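Local coordinates for uncharacterized protein (Bacteroides ovatus, PDB 4DQA), which is of unknown function but probably binds carbohydrate, pairing an N-terminal BT_3987-like domain with a concanavalin A-like lectin/glucanase domain, at residues 178-183 with 281-286; 238-243 with 296-301; 291-294 with 300-303; 303-308 with 313-318. All coordinates share one frame; numbering follows the deposited sequence. Where two conformers were deposited one is given.

Contact 1. Residues 178-183 with 281-286; sequences NTIMGT and GKMSEV
Ile180 and Met283 are the nearest backbone neighbours at one end of this contact, yet their CA atoms stay 8.9 Å apart, too far for strand pairing, so the segments meet through side chains of 281-286 reaching the side chains and carbonyls of 178-183 in the buried interior of a concanavalin A-like beta-sandwich domain. Both segments are kinked by bulges: Ile180 and Met181 together face Leu189 in a classic bulge, and Glu285 and Val286 face Tyr316 in a G1 bulge. The chain turns a corner at Met181 and again at Glu285.

Met283, a selenomethionine, reaches farthest. Its chain runs nearly straight beyond CG (chi2 -164°, chi3 -156°) and delivers the terminal methyl to the opposite backbone, where CE stops 3.6 Å from Ile180 O, with the carbonyl of Thr179 a little farther off. The selenium lies alongside the Ile180 branch, SE to CG2 4.4 Å, a loose apolar touch. A long, unbranched and flexible side chain suits a place where a wide gap between backbones must be spanned. Ile266 of the strand 264-266 packs on both Met283 and Val286, and Thr179 turns its hydroxyl to the carbonyl of Arg277, keeping its polar end out of this apolar patch.

Met181, also a selenomethionine, is modelled in two conformers, so its touch is less certain. In one of them the chain folds back at its last torsion (chi3 -62°) and slides past Val286 in the opposite sense, bringing CE within 4.0 Å of Val286 CG1.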
loop_
_atom_site.group_PDB
_atom_site.type_symbol
_atom_site.label_atom_id
_atom_site.label_comp_id
_atom_site.label_asym_id
_atom_site.label_seq_id
_atom_site.Cartn_x
_atom_site.Cartn_y
_atom_site.Cartn_z
ATOM N N ASN A 178 -8.782 24.087 8.708
ATOM C CA ASN A 178 -8.315 22.855 9.337
ATOM C C ASN A 178 -7.019 22.419 8.647
ATOM O O ASN A 178 -7.046 22.054 7.488
ATOM C CB ASN A 178 -9.387 21.791 9.162
ATOM C CG ASN A 178 -10.744 22.271 9.643
ATOM O OD1 ASN A 178 -11.038 22.229 10.828
ATOM N ND2 ASN A 178 -11.574 22.753 8.706
ATOM N N THR A 179 -5.894 22.509 9.344
ATOM C CA THR A 179 -4.592 22.204 8.751
ATOM C C THR A 179 -4.412 20.714 8.511
ATOM O O THR A 179 -4.571 19.924 9.444
ATOM C CB THR A 179 -3.474 22.631 9.716
ATOM O OG1 THR A 179 -3.575 24.020 9.943
ATOM C CG2 THR A 179 -2.093 22.338 9.155
ATOM N N ILE A 180 -4.041 20.323 7.295
ATOM C CA ILE A 180 -3.565 18.951 7.074
ATOM C C ILE A 180 -2.058 18.958 7.211
ATOM O O ILE A 180 -1.530 18.460 8.198
ATOM C CB ILE A 180 -4.037 18.369 5.767
ATOM C CG1 ILE A 180 -5.561 18.286 5.775
ATOM C CG2 ILE A 180 -3.477 16.927 5.604
ATOM C CD1 ILE A 180 -6.143 17.963 4.407
HETATM N N MSE A 181 -1.347 19.539 6.259
HETATM C CA MSE A 181 0.111 19.535 6.288
HETATM C C MSE A 181 0.689 20.644 5.407
HETATM O O MSE A 181 0.098 20.964 4.368
HETATM C CB MSE A 181 0.612 18.165 5.796
HETATM C CG MSE A 181 -0.053 17.704 4.493
HETATM SE SE MSE A 181 0.067 15.794 4.051
HETATM C CE MSE A 181 2.011 15.678 3.915
ATOM N N GLY A 182 1.858 21.169 5.769
ATOM C CA GLY A 182 2.590 22.059 4.899
ATOM C C GLY A 182 3.191 23.238 5.623
ATOM O O GLY A 182 3.269 23.235 6.869
ATOM N N THR A 183 3.558 24.242 4.835
ATOM C CA THR A 183 4.257 25.405 5.307
ATOM C C THR A 183 3.379 26.618 5.099
ATOM O O THR A 183 3.201 27.091 3.984
ATOM C CB THR A 183 5.597 25.529 4.582
ATOM O OG1 THR A 183 6.307 24.297 4.772
ATOM C CG2 THR A 183 6.419 26.706 5.115
ATOM N N GLY A 281 -9.396 15.091 14.040
ATOM C CA GLY A 281 -9.665 13.836 13.346
ATOM C C GLY A 281 -8.478 12.920 13.428
ATOM O O GLY A 281 -7.647 13.056 14.322
ATOM N N LYS A 282 -8.426 11.963 12.522
ATOM C CA LYS A 282 -7.340 11.006 12.467
ATOM C C LYS A 282 -6.612 11.085 11.140
ATOM O O LYS A 282 -7.206 11.435 10.109
ATOM C CB LYS A 282 -7.862 9.591 12.671
ATOM C CG LYS A 282 -8.510 9.351 14.019
ATOM C CD LYS A 282 -9.064 7.927 14.062
ATOM C CE LYS A 282 -9.784 7.590 15.330
ATOM N NZ LYS A 282 -11.082 8.331 15.392
HETATM N N MSE A 283 -5.331 10.732 11.152
HETATM C CA MSE A 283 -4.552 10.623 9.936
HETATM C C MSE A 283 -3.803 9.304 9.936
HETATM O O MSE A 283 -3.481 8.745 10.978
HETATM C CB MSE A 283 -3.521 11.744 9.771
HETATM C CG MSE A 283 -4.141 13.126 9.820
HETATM SE SE MSE A 283 -2.866 14.421 9.112
HETATM C CE MSE A 283 -3.530 16.012 10.000
ATOM N N SER A 284 -3.491 8.868 8.735
ATOM C CA SER A 284 -2.727 7.646 8.505
ATOM C C SER A 284 -1.952 7.817 7.221
ATOM O O SER A 284 -2.378 8.513 6.304
ATOM C CB SER A 284 -3.695 6.482 8.410
ATOM O OG SER A 284 -3.076 5.268 7.981
ATOM N N GLU A 285 -0.799 7.165 7.115
ATOM C CA GLU A 285 -0.065 7.120 5.842
ATOM C C GLU A 285 0.209 8.515 5.289
ATOM O O GLU A 285 -0.038 8.818 4.107
ATOM C CB GLU A 285 -0.788 6.261 4.808
ATOM C CG GLU A 285 -0.915 4.825 5.192
ATOM C CD GLU A 285 0.437 4.143 5.297
ATOM O OE1 GLU A 285 1.197 4.181 4.304
ATOM O OE2 GLU A 285 0.769 3.610 6.385
ATOM N N VAL A 286 0.760 9.342 6.158
ATOM C CA VAL A 286 1.118 10.724 5.820
ATOM C C VAL A 286 2.485 10.759 5.161
ATOM O O VAL A 286 3.453 10.237 5.721
ATOM C CB VAL A 286 1.160 11.575 7.093
ATOM C CG1 VAL A 286 1.616 12.991 6.803
ATOM C CG2 VAL A 286 -0.188 11.578 7.798
#

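Contact 2. Residues 238-243 with 296-301; sequences GIYVNG and NQLKQN
A tight beta-hairpin and the short helix 295-300 meet here, in the concanavalin A-like domain. The hairpin joins strands 236-241 and 244-250, and Asn242 and Gly243 hold its two central positions with positive phi at both, the conformation of a type I' turn, for which the Asn-Gly pair is a classic choice.

Leu298 of the helix crosses the side chain of Tyr240 at about a right angle and sets one methyl on the ring: CD1 stands 4.1 Å from the ring centroid, 20° off the normal, a CH-pi contact over the face. The methyl is shifted toward the rim near CG and CD1 of Tyr240. On the other side of the ring plane Gly238 brings its backbone close, its CA 3.9 Å from Tyr240 CE1; with no side chain there, the ring can lie flat along the strand. A branched aliphatic residue and a broad aromatic thus fill the space between helix and sheet, and Leu298 also packs on Ala227 of strand 223-231.

At the turn, Gly243 leaves room for the extended chain of Lys299, whose CG comes within 3.8 Å of Gly243 CA. Its amino group reaches beyond the carbonyl toward Glu295, with which it makes a weak, long ion pair.

The helix end is closed by Asn301, whose ND2 donates in the carbonyl plane to a lone pair of Gln297 O at 2.9 Å. The tightest approach across the contact is that of Lys299 CE, 3.1 Å from Gly243 O.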
loop_
_atom_site.group_PDB
_atom_site.type_symbol
_atom_site.label_atom_id
_atom_site.label_comp_id
_atom_site.label_asym_id
_atom_site.label_seq_id
_atom_site.Cartn_x
_atom_site.Cartn_y
_atom_site.Cartn_z
ATOM N N GLY A 238 -2.314 19.293 -9.031
ATOM C CA GLY A 238 -3.611 18.687 -8.826
ATOM C C GLY A 238 -3.882 18.367 -7.365
ATOM O O GLY A 238 -2.953 18.111 -6.584
ATOM N N ILE A 239 -5.162 18.388 -7.005
ATOM C CA ILE A 239 -5.622 17.852 -5.736
ATOM C C ILE A 239 -6.468 16.633 -6.067
ATOM O O ILE A 239 -7.389 16.695 -6.893
ATOM C CB ILE A 239 -6.496 18.869 -4.982
ATOM C CG1 ILE A 239 -5.652 20.056 -4.540
ATOM C CG2 ILE A 239 -7.159 18.211 -3.769
ATOM C CD1 ILE A 239 -6.433 21.199 -3.943
ATOM N N TYR A 240 -6.146 15.516 -5.416
ATOM C CA TYR A 240 -6.759 14.238 -5.680
ATOM C C TYR A 240 -7.431 13.704 -4.424
ATOM O O TYR A 240 -6.873 13.792 -3.332
ATOM C CB TYR A 240 -5.684 13.223 -6.126
ATOM C CG TYR A 240 -4.962 13.570 -7.404
ATOM C CD1 TYR A 240 -3.903 14.456 -7.399
ATOM C CD2 TYR A 240 -5.325 12.986 -8.599
ATOM C CE1 TYR A 240 -3.234 14.784 -8.561
ATOM C CE2 TYR A 240 -4.655 13.311 -9.774
ATOM C CZ TYR A 240 -3.605 14.201 -9.731
ATOM O OH TYR A 240 -2.911 14.532 -10.885
ATOM N N VAL A 241 -8.633 13.161 -4.586
ATOM C CA VAL A 241 -9.372 12.557 -3.494
ATOM C C VAL A 241 -9.723 11.146 -3.946
ATOM O O VAL A 241 -10.368 10.964 -4.967
ATOM C CB VAL A 241 -10.619 13.340 -3.156
ATOM C CG1 VAL A 241 -11.405 12.652 -2.057
ATOM C CG2 VAL A 241 -10.255 14.763 -2.732
ATOM N N ASN A 242 -9.288 10.160 -3.172
ATOM C CA ASN A 242 -9.527 8.740 -3.473
ATOM C C ASN A 242 -9.063 8.408 -4.873
ATOM O O ASN A 242 -9.705 7.655 -5.603
ATOM C CB ASN A 242 -10.990 8.379 -3.279
ATOM C CG ASN A 242 -11.422 8.505 -1.844
ATOM O OD1 ASN A 242 -10.569 8.582 -0.922
ATOM N ND2 ASN A 242 -12.716 8.543 -1.619
ATOM N N GLY A 243 -7.944 9.004 -5.232
ATOM C CA GLY A 243 -7.324 8.745 -6.530
ATOM C C GLY A 243 -7.925 9.494 -7.715
ATOM O O GLY A 243 -7.418 9.364 -8.831
ATOM N N ASN A 296 -1.667 6.945 -10.959
ATOM C CA ASN A 296 -1.557 5.513 -10.734
ATOM C C ASN A 296 -0.743 5.204 -9.487
ATOM O O ASN A 296 -1.073 4.300 -8.728
ATOM C CB ASN A 296 -0.956 4.807 -11.937
ATOM C CG ASN A 296 -1.929 4.716 -13.085
ATOM O OD1 ASN A 296 -3.140 4.793 -12.891
ATOM N ND2 ASN A 296 -1.409 4.544 -14.288
ATOM N N GLN A 297 0.316 5.968 -9.258
ATOM C CA GLN A 297 1.122 5.733 -8.060
ATOM C C GLN A 297 0.343 6.083 -6.808
ATOM O O GLN A 297 0.477 5.419 -5.781
ATOM C CB GLN A 297 2.423 6.540 -8.120
ATOM C CG GLN A 297 3.447 5.950 -9.051
ATOM C CD GLN A 297 4.593 6.887 -9.373
ATOM O OE1 GLN A 297 4.502 8.103 -9.236
ATOM N NE2 GLN A 297 5.702 6.300 -9.831
ATOM N N LEU A 298 -0.457 7.133 -6.876
ATOM C CA LEU A 298 -1.266 7.493 -5.731
ATOM C C LEU A 298 -2.296 6.407 -5.450
ATOM O O LEU A 298 -2.443 5.990 -4.307
ATOM C CB LEU A 298 -1.969 8.820 -5.969
ATOM C CG LEU A 298 -1.072 10.049 -6.092
ATOM C CD1 LEU A 298 -1.896 11.230 -6.558
ATOM C CD2 LEU A 298 -0.425 10.374 -4.778
ATOM N N LYS A 299 -2.991 5.948 -6.485
ATOM C CA LYS A 299 -4.052 4.949 -6.332
ATOM C C LYS A 299 -3.559 3.646 -5.784
ATOM O O LYS A 299 -4.199 3.067 -4.898
ATOM C CB LYS A 299 -4.732 4.654 -7.661
ATOM C CG LYS A 299 -5.610 5.746 -8.132
ATOM C CD LYS A 299 -6.006 5.491 -9.579
ATOM C CE LYS A 299 -6.848 6.639 -10.104
ATOM N NZ LYS A 299 -7.077 6.529 -11.568
ATOM N N GLN A 300 -2.426 3.177 -6.299
ATOM C CA GLN A 300 -1.993 1.840 -5.973
ATOM C C GLN A 300 -1.322 1.749 -4.618
ATOM O O GLN A 300 -1.263 0.669 -4.054
ATOM C CB GLN A 300 -1.059 1.331 -7.057
ATOM C CG GLN A 300 -1.814 1.123 -8.367
ATOM C CD GLN A 300 -0.961 0.483 -9.427
ATOM O OE1 GLN A 300 -0.519 1.149 -10.370
ATOM N NE2 GLN A 300 -0.722 -0.826 -9.285
ATOM N N ASN A 301 -0.883 2.876 -4.075
ATOM C CA ASN A 301 -0.112 2.862 -2.833
ATOM C C ASN A 301 -0.782 3.555 -1.651
ATOM O O ASN A 301 -0.134 3.853 -0.662
ATOM C CB ASN A 301 1.271 3.459 -3.064
ATOM C CG ASN A 301 2.070 2.645 -4.025
ATOM O OD1 ASN A 301 2.503 1.538 -3.698
ATOM N ND2 ASN A 301 2.184 3.128 -5.252
#

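Contact 3. Residues 291-294 with 300-303; sequences VART and QNML
Arg293 and Asn301 reach toward each other from the two ends of the short helix 295-300, their side chains crossing at about a right angle and their flat groups turned 42° apart. Neither stacked nor coplanar, guanidinium and amide meet obliquely through one nitrogen each: Arg293 NH2 lies 3.4 Å from Asn301 ND2. The backbones stand well apart, 10.3 Å between the CA atoms of Arg293 and Asn301, so the long arginine covers most of the distance.

It does so by folding. Bends at chi2 (-76°) and chi3 (-82°) swing the guanidinium across the helix flank, where it also makes a cation-pi interaction with Trp289. On the other side, the amide of Asn301 is turned so that its oxygen lies away from the arginine, with Asn301 OD1 4.7 Å from Arg293 NH2. This is consistent with ND2 being held by the carbonyl of Gln297.

The helix start beside Arg293 is organised as well. Thr294 is the N-cap, its hydroxyl accepting from a backbone N of the first turn, while Gln297 OE1 receives the Thr294 N-H, an exchange consistent with a capping box.

Two donors facing each other cannot bond, so the pair is one of van der Waals proximity at the surface. What holds the two groups in place is probably their separate partners, the indole of Trp289 for the arginine and Gln297 O for the asparagine.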
loop_
_atom_site.group_PDB
_atom_site.type_symbol
_atom_site.label_atom_id
_atom_site.label_comp_id
_atom_site.label_asym_id
_atom_site.label_seq_id
_atom_site.Cartn_x
_atom_site.Cartn_y
_atom_site.Cartn_z
ATOM N N VAL A 291 8.944 14.232 -5.607
ATOM C CA VAL A 291 8.504 14.074 -6.983
ATOM C C VAL A 291 6.998 14.254 -7.035
ATOM O O VAL A 291 6.329 14.183 -5.984
ATOM C CB VAL A 291 8.833 12.668 -7.519
ATOM C CG1 VAL A 291 10.334 12.457 -7.496
ATOM C CG2 VAL A 291 8.111 11.574 -6.720
ATOM N N ALA A 292 6.470 14.496 -8.231
ATOM C CA ALA A 292 5.033 14.491 -8.438
ATOM C C ALA A 292 4.620 13.042 -8.684
ATOM O O ALA A 292 4.941 12.460 -9.725
ATOM C CB ALA A 292 4.640 15.371 -9.638
ATOM N N ARG A 293 3.922 12.442 -7.727
ATOM C CA ARG A 293 3.478 11.084 -7.909
ATOM C C ARG A 293 2.368 11.056 -8.952
ATOM O O ARG A 293 1.499 11.937 -8.977
ATOM C CB ARG A 293 2.979 10.521 -6.573
ATOM C CG ARG A 293 4.061 10.399 -5.512
ATOM C CD ARG A 293 4.968 9.215 -5.774
ATOM N NE ARG A 293 4.350 8.005 -5.266
ATOM C CZ ARG A 293 4.872 6.792 -5.389
ATOM N NH1 ARG A 293 5.995 6.614 -6.063
ATOM N NH2 ARG A 293 4.245 5.759 -4.852
ATOM N N THR A 294 2.382 10.058 -9.799
ATOM C CA THR A 294 1.359 9.959 -10.827
ATOM C C THR A 294 0.038 9.509 -10.178
ATOM O O THR A 294 0.029 8.994 -9.046
ATOM C CB THR A 294 1.746 8.938 -11.897
ATOM O OG1 THR A 294 1.784 7.633 -11.319
ATOM C CG2 THR A 294 3.140 9.248 -12.515
ATOM N N GLN A 300 -2.426 3.177 -6.299
ATOM C CA GLN A 300 -1.993 1.840 -5.973
ATOM C C GLN A 300 -1.322 1.749 -4.618
ATOM O O GLN A 300 -1.263 0.669 -4.054
ATOM C CB GLN A 300 -1.059 1.331 -7.057
ATOM C CG GLN A 300 -1.814 1.123 -8.367
ATOM C CD GLN A 300 -0.961 0.483 -9.427
ATOM O OE1 GLN A 300 -0.519 1.149 -10.370
ATOM N NE2 GLN A 300 -0.722 -0.826 -9.285
ATOM N N ASN A 301 -0.883 2.876 -4.075
ATOM C CA ASN A 301 -0.112 2.862 -2.833
ATOM C C ASN A 301 -0.782 3.555 -1.651
ATOM O O ASN A 301 -0.134 3.853 -0.662
ATOM C CB ASN A 301 1.271 3.459 -3.064
ATOM C CG ASN A 301 2.070 2.645 -4.025
ATOM O OD1 ASN A 301 2.503 1.538 -3.698
ATOM N ND2 ASN A 301 2.184 3.128 -5.252
HETATM N N MSE A 302 -2.098 3.767 -1.724
HETATM C CA MSE A 302 -2.792 4.515 -0.678
HETATM C C MSE A 302 -2.571 3.935 0.729
HETATM O O MSE A 302 -2.445 4.698 1.694
HETATM C CB MSE A 302 -4.303 4.586 -0.966
HETATM C CG MSE A 302 -4.641 5.356 -2.175
HETATM SE SE MSE A 302 -6.602 5.410 -2.371
HETATM C CE MSE A 302 -6.945 3.454 -2.215
ATOM N N LEU A 303 -2.507 2.603 0.838
ATOM C CA LEU A 303 -2.434 1.959 2.156
ATOM C C LEU A 303 -1.041 1.675 2.668
ATOM O O LEU A 303 -0.862 1.290 3.829
ATOM C CB LEU A 303 -3.204 0.632 2.160
ATOM C CG LEU A 303 -4.672 0.702 1.769
ATOM C CD1 LEU A 303 -5.257 -0.699 1.793
ATOM C CD2 LEU A 303 -5.459 1.640 2.676
#

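Contact 4. Residues 303-308 with 313-318; sequences LGVDPA and ALYYKL
Tyr315 receives the one direct hydrogen bond between the segments, from the backbone of Val305: Val305 N donates to Tyr315 OH at 3.2 Å with an N-H...O angle of 164°. The same hydroxyl accepts from Lys317 NZ at 3.1 Å and pairs with Glu285 OE1, which also explains why a tyrosine suits the spot: its oxygen can serve several partners at the far end of a rigid ring. With CG anti to the backbone N (chi1 -171°), the ring stands up from the strand toward the loop.

Water bridges add to this. Lys317 curls its end round and donates to two waters, one bound to Leu303 O and the other to Val305 O, while its charge is met by Glu285 OE2. One ammonium thereby ties two loop carbonyls to the strand end.

The apolar contacts lie around the ring. Val305 CG1 comes off-centre over it, 4.3 Å from the centroid, although Val305 has a second conformer and this touch is provisional. Pro307 instead meets the ring edge, CB 3.9 Å from Tyr315 CD2.

Within the loop, Asp306 OD1 accepts from Ala308 N at 2.9 Å, an Asx turn that shapes the chain beside the rigid proline. The whole is a connecting loop laid against Tyr315 of strand 312-316, which pairs with strand 282-289 in the large antiparallel sheet of the lectin-like sandwich.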
loop_
_atom_site.group_PDB
_atom_site.type_symbol
_atom_site.label_atom_id
_atom_site.label_comp_id
_atom_site.label_asym_id
_atom_site.label_seq_id
_atom_site.Cartn_x
_atom_site.Cartn_y
_atom_site.Cartn_z
ATOM N N LEU A 303 -2.507 2.603 0.838
ATOM C CA LEU A 303 -2.434 1.959 2.156
ATOM C C LEU A 303 -1.041 1.675 2.668
ATOM O O LEU A 303 -0.862 1.290 3.829
ATOM C CB LEU A 303 -3.204 0.632 2.160
ATOM C CG LEU A 303 -4.672 0.702 1.769
ATOM C CD1 LEU A 303 -5.257 -0.699 1.793
ATOM C CD2 LEU A 303 -5.459 1.640 2.676
ATOM N N GLY A 304 -0.028 1.823 1.825
ATOM C CA GLY A 304 1.324 1.521 2.248
ATOM C C GLY A 304 2.335 1.655 1.139
ATOM O O GLY A 304 2.033 1.400 -0.029
ATOM N N VAL A 305 3.553 2.057 1.506
ATOM C CA VAL A 305 4.664 2.087 0.572
ATOM C C VAL A 305 5.933 1.668 1.319
ATOM O O VAL A 305 5.975 1.715 2.537
ATOM C CB VAL A 305 4.774 3.497 -0.106
ATOM C CG1 VAL A 305 5.476 4.518 0.800
ATOM C CG2 VAL A 305 5.471 3.408 -1.439
ATOM N N ASP A 306 6.972 1.273 0.580
ATOM C CA ASP A 306 8.233 0.904 1.196
ATOM C C ASP A 306 8.862 2.185 1.742
ATOM O O ASP A 306 9.053 3.153 1.001
ATOM C CB ASP A 306 9.129 0.310 0.115
ATOM C CG ASP A 306 10.447 -0.229 0.642
ATOM O OD1 ASP A 306 10.881 0.109 1.762
ATOM O OD2 ASP A 306 11.069 -1.023 -0.118
ATOM N N PRO A 307 9.201 2.201 3.038
ATOM C CA PRO A 307 9.814 3.427 3.561
ATOM C C PRO A 307 11.200 3.738 3.024
ATOM O O PRO A 307 11.677 4.858 3.234
ATOM C CB PRO A 307 9.881 3.185 5.065
ATOM C CG PRO A 307 9.740 1.731 5.248
ATOM C CD PRO A 307 9.004 1.182 4.075
ATOM N N ALA A 308 11.814 2.778 2.351
ATOM C CA ALA A 308 13.099 2.957 1.680
ATOM C C ALA A 308 12.984 3.636 0.309
ATOM O O ALA A 308 14.008 3.867 -0.353
ATOM C CB ALA A 308 13.788 1.600 1.539
ATOM N N ALA A 313 10.411 11.734 1.156
ATOM C CA ALA A 313 11.106 12.647 2.066
ATOM C C ALA A 313 10.624 12.562 3.508
ATOM O O ALA A 313 11.330 12.951 4.440
ATOM C CB ALA A 313 10.992 14.097 1.553
ATOM N N LEU A 314 9.400 12.071 3.699
ATOM C CA LEU A 314 8.794 11.994 5.018
ATOM C C LEU A 314 7.703 10.948 4.965
ATOM O O LEU A 314 6.936 10.907 4.000
ATOM C CB LEU A 314 8.168 13.332 5.386
ATOM C CG LEU A 314 7.502 13.349 6.763
ATOM C CD1 LEU A 314 8.596 13.313 7.816
ATOM C CD2 LEU A 314 6.582 14.541 6.944
ATOM N N TYR A 315 7.620 10.110 5.987
ATOM C CA TYR A 315 6.576 9.073 6.050
ATOM C C TYR A 315 6.194 8.793 7.474
ATOM O O TYR A 315 6.992 8.263 8.239
ATOM C CB TYR A 315 7.127 7.803 5.403
ATOM C CG TYR A 315 6.145 6.661 5.166
ATOM C CD1 TYR A 315 4.765 6.825 5.256
ATOM C CD2 TYR A 315 6.639 5.419 4.826
ATOM C CE1 TYR A 315 3.892 5.747 5.004
ATOM C CE2 TYR A 315 5.799 4.355 4.593
ATOM C CZ TYR A 315 4.431 4.530 4.636
ATOM O OH TYR A 315 3.640 3.435 4.392
ATOM N N TYR A 316 4.954 9.114 7.836
ATOM C CA TYR A 316 4.406 8.698 9.103
ATOM C C TYR A 316 3.220 7.785 8.856
ATOM O O TYR A 316 2.160 8.235 8.394
ATOM C CB TYR A 316 3.940 9.907 9.929
ATOM C CG TYR A 316 5.064 10.727 10.525
ATOM C CD1 TYR A 316 5.877 10.193 11.521
ATOM C CD2 TYR A 316 5.341 12.011 10.074
ATOM C CE1 TYR A 316 6.913 10.934 12.067
ATOM C CE2 TYR A 316 6.355 12.766 10.619
ATOM C CZ TYR A 316 7.163 12.215 11.610
ATOM O OH TYR A 316 8.192 12.939 12.165
ATOM N N LYS A 317 3.367 6.513 9.206
ATOM C CA LYS A 317 2.249 5.576 9.100
ATOM C C LYS A 317 1.169 5.902 10.132
ATOM O O LYS A 317 -0.018 5.809 9.840
ATOM C CB LYS A 317 2.727 4.132 9.286
ATOM C CG LYS A 317 3.711 3.724 8.202
ATOM C CD LYS A 317 4.137 2.241 8.249
ATOM C CE LYS A 317 2.994 1.287 7.894
ATOM N NZ LYS A 317 2.505 1.477 6.478
ATOM N N LEU A 318 1.609 6.259 11.326
ATOM C CA LEU A 318 0.734 6.502 12.492
ATOM C C LEU A 318 -0.117 5.279 12.862
ATOM O O LEU A 318 -1.295 5.400 13.176
ATOM C CB LEU A 318 -0.106 7.791 12.323
ATOM C CG LEU A 318 0.694 9.019 11.961
ATOM C CD1 LEU A 318 -0.229 10.213 11.782
ATOM C CD2 LEU A 318 1.778 9.334 12.971
HETATM O O HOH W 1 0.525 -0.296 5.470
HETATM O O HOH W 2 4.810 0.551 4.882
#

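Overall arrangement
Glu285 links contact 1 and contact 4, whose centres lie 14 Å apart: its OE2 forms a 2.8 Å salt bridge with Lys317 NZ, and its OE1 a probable hydrogen bond of 2.6 Å with Tyr315 OH. Its side chain also packs on the backbone of 302-303, joining contact 1 to contact 3. Contacts 2 and 3 are closest, about 6 Å between centres; they share Gln300 and Asn301, and Leu298 CD2 touches Arg293 CB at 3.9 Å. Contact 4 continues from contact 3 through Leu303. The later segments follow the chain from strand 282-289 through helix 295-300 to strand 312-316, while 178-183 and 238-243 come from earlier in the domain, whose ligand site is not defined.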